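Local coordinates for dihydrodipicolinate synthase (Rhodopseudomonas palustris, PDB 3DZ1), which probably catalyses the condensation that forms 4-hydroxy-tetrahydrodipicolinate from pyruvate and aspartate semialdehyde in lysine biosynthesis, at residues A[28-31]-A[32-35]; A[52-55]-A[56-59]; A[183-186]-A[187-190]; A[287-290]-A[291-294]. One frame throughout, in Å; residues are numbered along the deposited sequence.

In the fold
All four contacts are local, between residues three to five apart, and they lie at different places around an eight-stranded TIM barrel. Contacts 1 and 2 are partly buried and follow each other along the chain, on helix 28-40 and in the loop between strand 45-48 and helix 60-73; their centres are about 17 Å apart. Contact 3 is a surface contact, about 41 Å from contact 1 between centres and across the chain's centre from the other three. Contact 4, also partly buried, starts helix 289-301 against another subunit. The chemistry varies accordingly: a regular helical turn in 1, a salt bridge on a partly buried loop in 2, a C-terminal cap in 3 and an N-terminal cap in 4.

Contact 1: residues A[28-31]-A[32-35]; sequences DVSI and DRLT
Asp28 to Thr35 form the first two turns of helix 28-40, and four successive i to i+4 bonds tie residues 28-31 to 32-35, with Leu34 N to Ser30 O the shortest at 2.8 Å. Thr35 adds a side-chain bond to this ladder. Its OG1, placed anti to its own carbonyl carbon (chi1 -58°), folds back and donates to Ile31 O over 2.8 Å, while Thr35 N reaches the same oxygen over 3.0 Å from the opposite face of the carbonyl plane. Ile31 O is thus gripped by two donors of one residue.

Arg33 leaves anti to its backbone N and bends at chi3 (-58°), which turns the guanidinium back over the preceding turn; Ser30 CA and Val29 O lie beneath one of its faces. Val29 CG1 comes within 3.3 Å of Arg33 NH2. Beside it, Ser30 OG lies 3.2 Å from Arg33 NH1, but the angle is too poor for a hydrogen bond. Both groups look elsewhere: Ser30 OG bonds Asp27 and Ser276 N, and Arg33 NH1 donates to Leu274 O. Helix 28-40 belongs to the beta-alpha-beta unit of strands 11-15 and 45-48, and the next helix, 60-73, packs beside it, giving Arg69 to Asp32 OD2 and Phe70 to Ile31 and Thr35.

Asp28 OD1 and Asp32 OD1 stand 6.4 Å apart. Arg69 forms a salt bridge with Asp32 and only a long, weak ion pair with Asp28, and so may partly offset these like charges.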
loop_
_atom_site.group_PDB
_atom_site.type_symbol
_atom_site.label_atom_id
_atom_site.label_comp_id
_atom_site.label_asym_id
_atom_site.label_seq_id
_atom_site.Cartn_x
_atom_site.Cartn_y
_atom_site.Cartn_z
ATOM N N ASP A 28 29.294 -4.630 23.085
ATOM C CA ASP A 28 29.017 -5.787 23.940
ATOM C C ASP A 28 28.910 -5.487 25.429
ATOM O O ASP A 28 28.156 -6.147 26.149
ATOM C CB ASP A 28 30.073 -6.872 23.717
ATOM C CG ASP A 28 29.942 -7.538 22.364
ATOM O OD1 ASP A 28 28.837 -8.024 22.046
ATOM O OD2 ASP A 28 30.942 -7.577 21.619
ATOM N N VAL A 29 29.675 -4.507 25.892
ATOM C CA VAL A 29 29.643 -4.124 27.294
ATOM C C VAL A 29 28.230 -3.661 27.650
ATOM O O VAL A 29 27.702 -3.999 28.711
ATOM C CB VAL A 29 30.638 -2.977 27.573
ATOM C CG1 VAL A 29 30.609 -2.605 29.040
ATOM C CG2 VAL A 29 32.040 -3.399 27.157
ATOM N N SER A 30 27.628 -2.884 26.754
ATOM C CA SER A 30 26.277 -2.371 26.962
ATOM C C SER A 30 25.227 -3.471 26.857
ATOM O O SER A 30 24.188 -3.407 27.516
ATOM C CB SER A 30 25.975 -1.255 25.961
ATOM O OG SER A 30 26.653 -0.065 26.330
ATOM N N ILE A 31 25.482 -4.476 26.025
ATOM C CA ILE A 31 24.539 -5.580 25.910
ATOM C C ILE A 31 24.436 -6.256 27.277
ATOM O O ILE A 31 23.342 -6.564 27.743
ATOM C CB ILE A 31 24.990 -6.611 24.848
ATOM C CG1 ILE A 31 24.813 -6.014 23.449
ATOM C CG2 ILE A 31 24.181 -7.899 24.984
ATOM C CD1 ILE A 31 25.302 -6.903 22.326
ATOM N N ASP A 32 25.576 -6.458 27.934
ATOM C CA ASP A 32 25.577 -7.094 29.250
ATOM C C ASP A 32 24.920 -6.183 30.285
ATOM O O ASP A 32 24.160 -6.638 31.137
ATOM C CB ASP A 32 27.006 -7.419 29.708
ATOM C CG ASP A 32 27.752 -8.316 28.736
ATOM O OD1 ASP A 32 27.128 -9.219 28.139
ATOM O OD2 ASP A 32 28.978 -8.125 28.585
ATOM N N ARG A 33 25.227 -4.894 30.208
ATOM C CA ARG A 33 24.678 -3.913 31.132
ATOM C C ARG A 33 23.152 -3.848 31.009
ATOM O O ARG A 33 22.437 -3.789 32.016
ATOM C CB ARG A 33 25.295 -2.547 30.839
ATOM C CG ARG A 33 24.957 -1.459 31.832
ATOM C CD ARG A 33 25.620 -0.169 31.393
ATOM N NE ARG A 33 27.065 -0.319 31.293
ATOM C CZ ARG A 33 27.805 0.168 30.301
ATOM N NH1 ARG A 33 27.241 0.840 29.305
ATOM N NH2 ARG A 33 29.119 -0.010 30.310
ATOM N N LEU A 34 22.658 -3.846 29.774
ATOM C CA LEU A 34 21.218 -3.816 29.532
ATOM C C LEU A 34 20.573 -5.075 30.095
ATOM O O LEU A 34 19.550 -5.010 30.772
ATOM C CB LEU A 34 20.922 -3.742 28.029
ATOM C CG LEU A 34 20.883 -2.364 27.372
ATOM C CD1 LEU A 34 20.678 -2.517 25.870
ATOM C CD2 LEU A 34 19.754 -1.547 27.989
ATOM N N THR A 35 21.183 -6.220 29.808
ATOM C CA THR A 35 20.663 -7.496 30.274
ATOM C C THR A 35 20.578 -7.559 31.794
ATOM O O THR A 35 19.567 -8.002 32.345
ATOM C CB THR A 35 21.530 -8.670 29.780
ATOM O OG1 THR A 35 21.587 -8.654 28.348
ATOM C CG2 THR A 35 20.934 -9.996 30.241
#

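Contact 2: residues A[52-55]-A[56-59]; sequences LGEA and PKLD
The loop that leads from barrel strand 45-48 to helix 60-73 turns through a short 3-10 segment, and Glu54 meets Lys57 across it. Glu54 OE1 and Lys57 NZ form a salt bridge at 2.9 Å. The ammonium comes to the anti side of the carboxylate oxygen, somewhat out of the carboxylate plane. Lys57 CG lies beside its backbone N (chi1 -53°), and from there both chains run extended and pass one another at a slant until their charged ends meet. The aliphatic part of the lysine also lies against the glutamate: Lys57 CD is 3.8 Å from Glu54 CB. Each partner has further bonds. Glu54 OE2 pairs with Lys266, OE1 accepts from Arg281 N, and Lys57 NZ donates to the carbonyls of Arg281 and Pro283, which fastens the loop to a distant part of the chain.

Two i to i+3 bonds define the 3-10 turn. Lys57 N donates to Glu54 O at 2.8 Å, and Leu58 N to Ala55 O at 3.0 Å; both donors stand well above the carbonyl planes, by 50° and 60°. Leu58 CB points back to the turn, and its CG rests 3.7 Å from Glu54 O, with Phe20 touching the same leucine. Pro56 packs on Pro86 of the second subunit. Asp59 then N-caps helix 60-73, its OD1 accepting from Glu62 N.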
loop_
_atom_site.group_PDB
_atom_site.type_symbol
_atom_site.label_atom_id
_atom_site.label_comp_id
_atom_site.label_asym_id
_atom_site.label_seq_id
_atom_site.Cartn_x
_atom_site.Cartn_y
_atom_site.Cartn_z
ATOM N N LEU A 52 13.326 -3.531 15.922
ATOM C CA LEU A 52 13.715 -2.682 17.041
ATOM C C LEU A 52 15.172 -2.850 17.447
ATOM O O LEU A 52 15.762 -1.949 18.046
ATOM C CB LEU A 52 12.797 -2.929 18.240
ATOM C CG LEU A 52 11.340 -2.489 18.045
ATOM C CD1 LEU A 52 10.583 -2.637 19.355
ATOM C CD2 LEU A 52 11.286 -1.045 17.583
ATOM N N GLY A 53 15.749 -4.003 17.118
ATOM C CA GLY A 53 17.144 -4.254 17.432
ATOM C C GLY A 53 18.009 -3.937 16.224
ATOM O O GLY A 53 19.190 -4.285 16.178
ATOM N N GLU A 54 17.406 -3.270 15.240
ATOM C CA GLU A 54 18.092 -2.885 14.006
ATOM C C GLU A 54 18.761 -4.072 13.314
ATOM O O GLU A 54 19.806 -3.924 12.677
ATOM C CB GLU A 54 19.133 -1.798 14.302
ATOM C CG GLU A 54 18.543 -0.522 14.891
ATOM C CD GLU A 54 19.604 0.501 15.269
ATOM O OE1 GLU A 54 20.178 1.143 14.359
ATOM O OE2 GLU A 54 19.869 0.659 16.480
ATOM N N ALA A 55 18.150 -5.246 13.433
ATOM C CA ALA A 55 18.696 -6.451 12.814
ATOM C C ALA A 55 18.925 -6.279 11.307
ATOM O O ALA A 55 19.896 -6.799 10.759
ATOM C CB ALA A 55 17.777 -7.635 13.068
ATOM N N PRO A 56 18.028 -5.555 10.616
ATOM C CA PRO A 56 18.234 -5.381 9.175
ATOM C C PRO A 56 19.541 -4.655 8.851
ATOM O O PRO A 56 20.024 -4.720 7.719
ATOM C CB PRO A 56 17.007 -4.583 8.748
ATOM C CG PRO A 56 15.953 -5.075 9.691
ATOM C CD PRO A 56 16.686 -5.088 11.011
ATOM N N LYS A 57 20.111 -3.980 9.850
ATOM C CA LYS A 57 21.353 -3.221 9.683
ATOM C C LYS A 57 22.609 -4.006 10.063
ATOM O O LYS A 57 23.719 -3.470 10.016
ATOM C CB LYS A 57 21.303 -1.940 10.525
ATOM C CG LYS A 57 20.080 -1.074 10.282
ATOM C CD LYS A 57 20.115 0.162 11.171
ATOM C CE LYS A 57 18.861 1.000 11.014
ATOM N NZ LYS A 57 18.862 2.162 11.944
ATOM N N LEU A 58 22.428 -5.266 10.442
ATOM C CA LEU A 58 23.536 -6.132 10.833
ATOM C C LEU A 58 23.729 -7.210 9.769
ATOM O O LEU A 58 22.804 -7.513 9.013
ATOM C CB LEU A 58 23.216 -6.814 12.164
ATOM C CG LEU A 58 22.824 -5.942 13.356
ATOM C CD1 LEU A 58 22.312 -6.831 14.478
ATOM C CD2 LEU A 58 24.016 -5.118 13.820
ATOM N N ASP A 59 24.928 -7.780 9.690
ATOM C CA ASP A 59 25.153 -8.859 8.734
ATOM C C ASP A 59 24.857 -10.158 9.492
ATOM O O ASP A 59 24.748 -10.155 10.721
ATOM C CB ASP A 59 26.591 -8.841 8.195
ATOM C CG ASP A 59 27.627 -9.154 9.255
ATOM O OD1 ASP A 59 27.498 -10.190 9.939
ATOM O OD2 ASP A 59 28.586 -8.367 9.393
#

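Contact 3: residues A[183-186]-A[187-190]; sequences RGFQ and KDGS
Phe185 meets both Asp188 and Ser190 where helix 176-188 ends. Backbone bonds come first: Lys187 N to Arg183 O and Asp188 N to Gly184 O, the latter at 2.9 Å, complete the last regular turn. Gly189 then leaves the helix with a positive phi in a Schellman motif, and the closing bonds are weak: Gly189 N to Gln186 O at 3.2 Å, and Ser190 N to Phe185 O with an N-H...O angle of only 130°.

Among side-chain polar bonds, Asp188 OD1 takes two donors from one residue, Ser190 N and Ser190 OG, each at 2.7 Å. Asp188 CG sits between its own backbone N and carbonyl carbon (chi1 71°), which brings the carboxylate to Ser190 N. That bond makes an Asx turn, while the hydroxyl uses the syn lone pair of the oxygen. Further back, Arg183 NH1 donates to Gln186 OE1 at 2.8 Å, the amide oxygen lying close to the guanidinium plane.

Contacts around the Phe185 side chain form a third group. Its ring runs alongside the Asp188 carboxylate, their planes 52° apart, with Asp188 OD2 at the ring's edge, 3.7 Å from Phe185 CD1. Ser190 OG also sits 3.3 Å from Phe185 CB.

The turn ends the helix that connects strands 165-170 and 195-198 in a beta-alpha-beta unit. Phe185 leans on Pro152 and Lys153 of helix 152-161 and makes a cation-pi contact with its Arg156, which also donates to Ser190 OG; Arg183 pairs with Asp214, just before strand 215-218.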
loop_
_atom_site.group_PDB
_atom_site.type_symbol
_atom_site.label_atom_id
_atom_site.label_comp_id
_atom_site.label_asym_id
_atom_site.label_seq_id
_atom_site.Cartn_x
_atom_site.Cartn_y
_atom_site.Cartn_z
ATOM N N ARG A 183 -9.643 -14.558 24.279
ATOM C CA ARG A 183 -9.850 -15.183 25.582
ATOM C C ARG A 183 -11.167 -15.955 25.558
ATOM O O ARG A 183 -11.315 -16.985 26.226
ATOM C CB ARG A 183 -9.868 -14.128 26.691
ATOM C CG ARG A 183 -8.501 -13.501 26.965
ATOM C CD ARG A 183 -7.436 -14.568 27.245
ATOM N NE ARG A 183 -6.150 -13.983 27.626
ATOM C CZ ARG A 183 -4.977 -14.603 27.511
ATOM N NH1 ARG A 183 -4.918 -15.832 27.021
ATOM N NH2 ARG A 183 -3.858 -13.989 27.877
ATOM N N GLY A 184 -12.114 -15.456 24.773
ATOM C CA GLY A 184 -13.404 -16.111 24.648
ATOM C C GLY A 184 -13.280 -17.456 23.953
ATOM O O GLY A 184 -13.978 -18.414 24.307
ATOM N N PHE A 185 -12.398 -17.532 22.958
ATOM C CA PHE A 185 -12.180 -18.781 22.231
ATOM C C PHE A 185 -11.613 -19.822 23.187
ATOM O O PHE A 185 -11.933 -21.009 23.090
ATOM C CB PHE A 185 -11.200 -18.592 21.066
ATOM C CG PHE A 185 -11.743 -17.768 19.929
ATOM C CD1 PHE A 185 -13.114 -17.647 19.718
ATOM C CD2 PHE A 185 -10.874 -17.138 19.044
ATOM C CE1 PHE A 185 -13.609 -16.915 18.643
ATOM C CE2 PHE A 185 -11.359 -16.404 17.965
ATOM C CZ PHE A 185 -12.730 -16.292 17.764
ATOM N N GLN A 186 -10.763 -19.376 24.106
ATOM C CA GLN A 186 -10.175 -20.287 25.079
ATOM C C GLN A 186 -11.259 -20.776 26.031
ATOM O O GLN A 186 -11.273 -21.946 26.424
ATOM C CB GLN A 186 -9.056 -19.591 25.849
ATOM C CG GLN A 186 -7.888 -19.192 24.960
ATOM C CD GLN A 186 -6.760 -18.534 25.733
ATOM O OE1 GLN A 186 -6.979 -17.591 26.495
ATOM N NE2 GLN A 186 -5.543 -19.025 25.535
ATOM N N LYS A 187 -12.176 -19.883 26.391
ATOM C CA LYS A 187 -13.272 -20.243 27.282
ATOM C C LYS A 187 -14.192 -21.279 26.632
ATOM O O LYS A 187 -14.631 -22.220 27.295
ATOM C CB LYS A 187 -14.083 -19.001 27.661
ATOM C CG LYS A 187 -13.316 -18.002 28.510
ATOM C CD LYS A 187 -14.145 -16.759 28.813
ATOM C CE LYS A 187 -13.368 -15.770 29.677
ATOM N NZ LYS A 187 -14.167 -14.548 29.995
ATOM N N ASP A 188 -14.480 -21.114 25.340
ATOM C CA ASP A 188 -15.355 -22.058 24.653
ATOM C C ASP A 188 -14.631 -23.316 24.198
ATOM O O ASP A 188 -15.252 -24.228 23.664
ATOM C CB ASP A 188 -16.066 -21.403 23.454
ATOM C CG ASP A 188 -15.135 -21.109 22.287
ATOM O OD1 ASP A 188 -14.360 -21.999 21.880
ATOM O OD2 ASP A 188 -15.198 -19.981 21.758
ATOM N N GLY A 189 -13.317 -23.355 24.392
ATOM C CA GLY A 189 -12.550 -24.533 24.019
ATOM C C GLY A 189 -12.005 -24.638 22.606
ATOM O O GLY A 189 -11.412 -25.661 22.252
ATOM N N SER A 190 -12.192 -23.607 21.790
ATOM C CA SER A 190 -11.688 -23.644 20.423
ATOM C C SER A 190 -10.222 -23.209 20.342
ATOM O O SER A 190 -9.559 -23.432 19.330
ATOM C CB SER A 190 -12.550 -22.765 19.512
ATOM O OG SER A 190 -12.566 -21.416 19.948
#

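Contact 4: residues A[287-290]-A[291-294]; sequences LTDT and AREE
Thr288 OG1 accepts from Ala291 N at 3.1 Å, the capping bond that opens helix 289-301. The threonine hydroxyl sits between its own backbone N and carbonyl carbon (chi1 58°), and that position aims it at the amide N-H of the first turn, along a nearly straight N-H...O line of 163°. The same oxygen is hydrogen-bonded to Glu177 of the third subunit, so the cap is shared with the interface. The carbonyls behind it are satisfied in helical order: Thr288 O by Arg292 N, Asp289 O by Glu293 N, and Thr290 O by Glu294 N at 2.9 Å.

Arg292 folds back toward the start of the helix, bending at chi3. Its NH2 makes a salt bridge to Asp289 OD1 at 2.9 Å, the guanidinium and carboxylate planes standing 83° apart, while Asp289 CA lies 3.3 Å above one guanidinium face. NH1 gives a weak bond to Leu287 O at 2.9 Å. Next to these polar groups Leu287 CB touches Arg292 CG at 3.6 Å and Leu287 CD2 lies 4.0 Å from Ala291 CB, with Val260 and Val264 of helix 260-271 against the leucine.

Glu294 OE1 bonds Tyr254. Asp289, in the first turn, may also be steadied by the helix dipole, whereas Glu293 and Glu294 carry salt bridges to Arg238 and Arg211 of the third subunit and so take their charge into the interface.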
loop_
_atom_site.group_PDB
_atom_site.type_symbol
_atom_site.label_atom_id
_atom_site.label_comp_id
_atom_site.label_asym_id
_atom_site.label_seq_id
_atom_site.Cartn_x
_atom_site.Cartn_y
_atom_site.Cartn_z
ATOM N N LEU A 287 18.146 12.514 17.647
ATOM C CA LEU A 287 17.225 13.579 18.025
ATOM C C LEU A 287 17.847 14.959 17.853
ATOM O O LEU A 287 19.041 15.147 18.100
ATOM C CB LEU A 287 16.796 13.419 19.485
ATOM C CG LEU A 287 16.029 12.163 19.896
ATOM C CD1 LEU A 287 15.847 12.163 21.406
ATOM C CD2 LEU A 287 14.684 12.117 19.186
ATOM N N THR A 288 17.033 15.921 17.428
ATOM C CA THR A 288 17.492 17.294 17.273
ATOM C C THR A 288 17.666 17.832 18.690
ATOM O O THR A 288 17.188 17.222 19.650
ATOM C CB THR A 288 16.443 18.170 16.567
ATOM O OG1 THR A 288 15.222 18.140 17.317
ATOM C CG2 THR A 288 16.177 17.670 15.157
ATOM N N ASP A 289 18.344 18.966 18.824
ATOM C CA ASP A 289 18.548 19.577 20.137
ATOM C C ASP A 289 17.196 19.830 20.810
ATOM O O ASP A 289 17.026 19.594 22.005
ATOM C CB ASP A 289 19.298 20.908 19.987
ATOM C CG ASP A 289 19.718 21.498 21.323
ATOM O OD1 ASP A 289 20.738 21.044 21.882
ATOM O OD2 ASP A 289 19.024 22.412 21.821
ATOM N N THR A 290 16.230 20.307 20.030
ATOM C CA THR A 290 14.900 20.596 20.559
ATOM C C THR A 290 14.168 19.339 21.022
ATOM O O THR A 290 13.578 19.328 22.098
ATOM C CB THR A 290 14.054 21.334 19.510
ATOM O OG1 THR A 290 14.655 22.608 19.245
ATOM C CG2 THR A 290 12.639 21.550 20.007
ATOM N N ALA A 291 14.203 18.286 20.212
ATOM C CA ALA A 291 13.545 17.037 20.579
ATOM C C ALA A 291 14.151 16.506 21.880
ATOM O O ALA A 291 13.436 16.000 22.745
ATOM C CB ALA A 291 13.698 16.010 19.459
ATOM N N ARG A 292 15.469 16.632 22.021
ATOM C CA ARG A 292 16.139 16.175 23.232
ATOM C C ARG A 292 15.615 16.947 24.437
ATOM O O ARG A 292 15.369 16.365 25.489
ATOM C CB ARG A 292 17.662 16.352 23.129
ATOM C CG ARG A 292 18.328 15.480 22.072
ATOM C CD ARG A 292 19.829 15.357 22.318
ATOM N NE ARG A 292 20.530 16.641 22.263
ATOM C CZ ARG A 292 20.933 17.227 21.139
ATOM N NH1 ARG A 292 20.707 16.648 19.969
ATOM N NH2 ARG A 292 21.576 18.389 21.185
ATOM N N GLU A 293 15.439 18.257 24.279
ATOM C CA GLU A 293 14.930 19.094 25.364
ATOM C C GLU A 293 13.511 18.660 25.730
ATOM O O GLU A 293 13.163 18.566 26.908
ATOM C CB GLU A 293 14.921 20.570 24.943
ATOM C CG GLU A 293 14.603 21.565 26.064
ATOM C CD GLU A 293 13.167 21.490 26.556
ATOM O OE1 GLU A 293 12.266 21.294 25.721
ATOM O OE2 GLU A 293 12.933 21.647 27.776
ATOM N N GLU A 294 12.694 18.401 24.715
ATOM C CA GLU A 294 11.315 17.980 24.946
ATOM C C GLU A 294 11.286 16.662 25.713
ATOM O O GLU A 294 10.484 16.493 26.628
ATOM C CB GLU A 294 10.568 17.849 23.614
ATOM C CG GLU A 294 10.560 19.149 22.806
ATOM C CD GLU A 294 9.901 19.009 21.451
ATOM O OE1 GLU A 294 10.115 17.974 20.791
ATOM O OE2 GLU A 294 9.180 19.942 21.039
#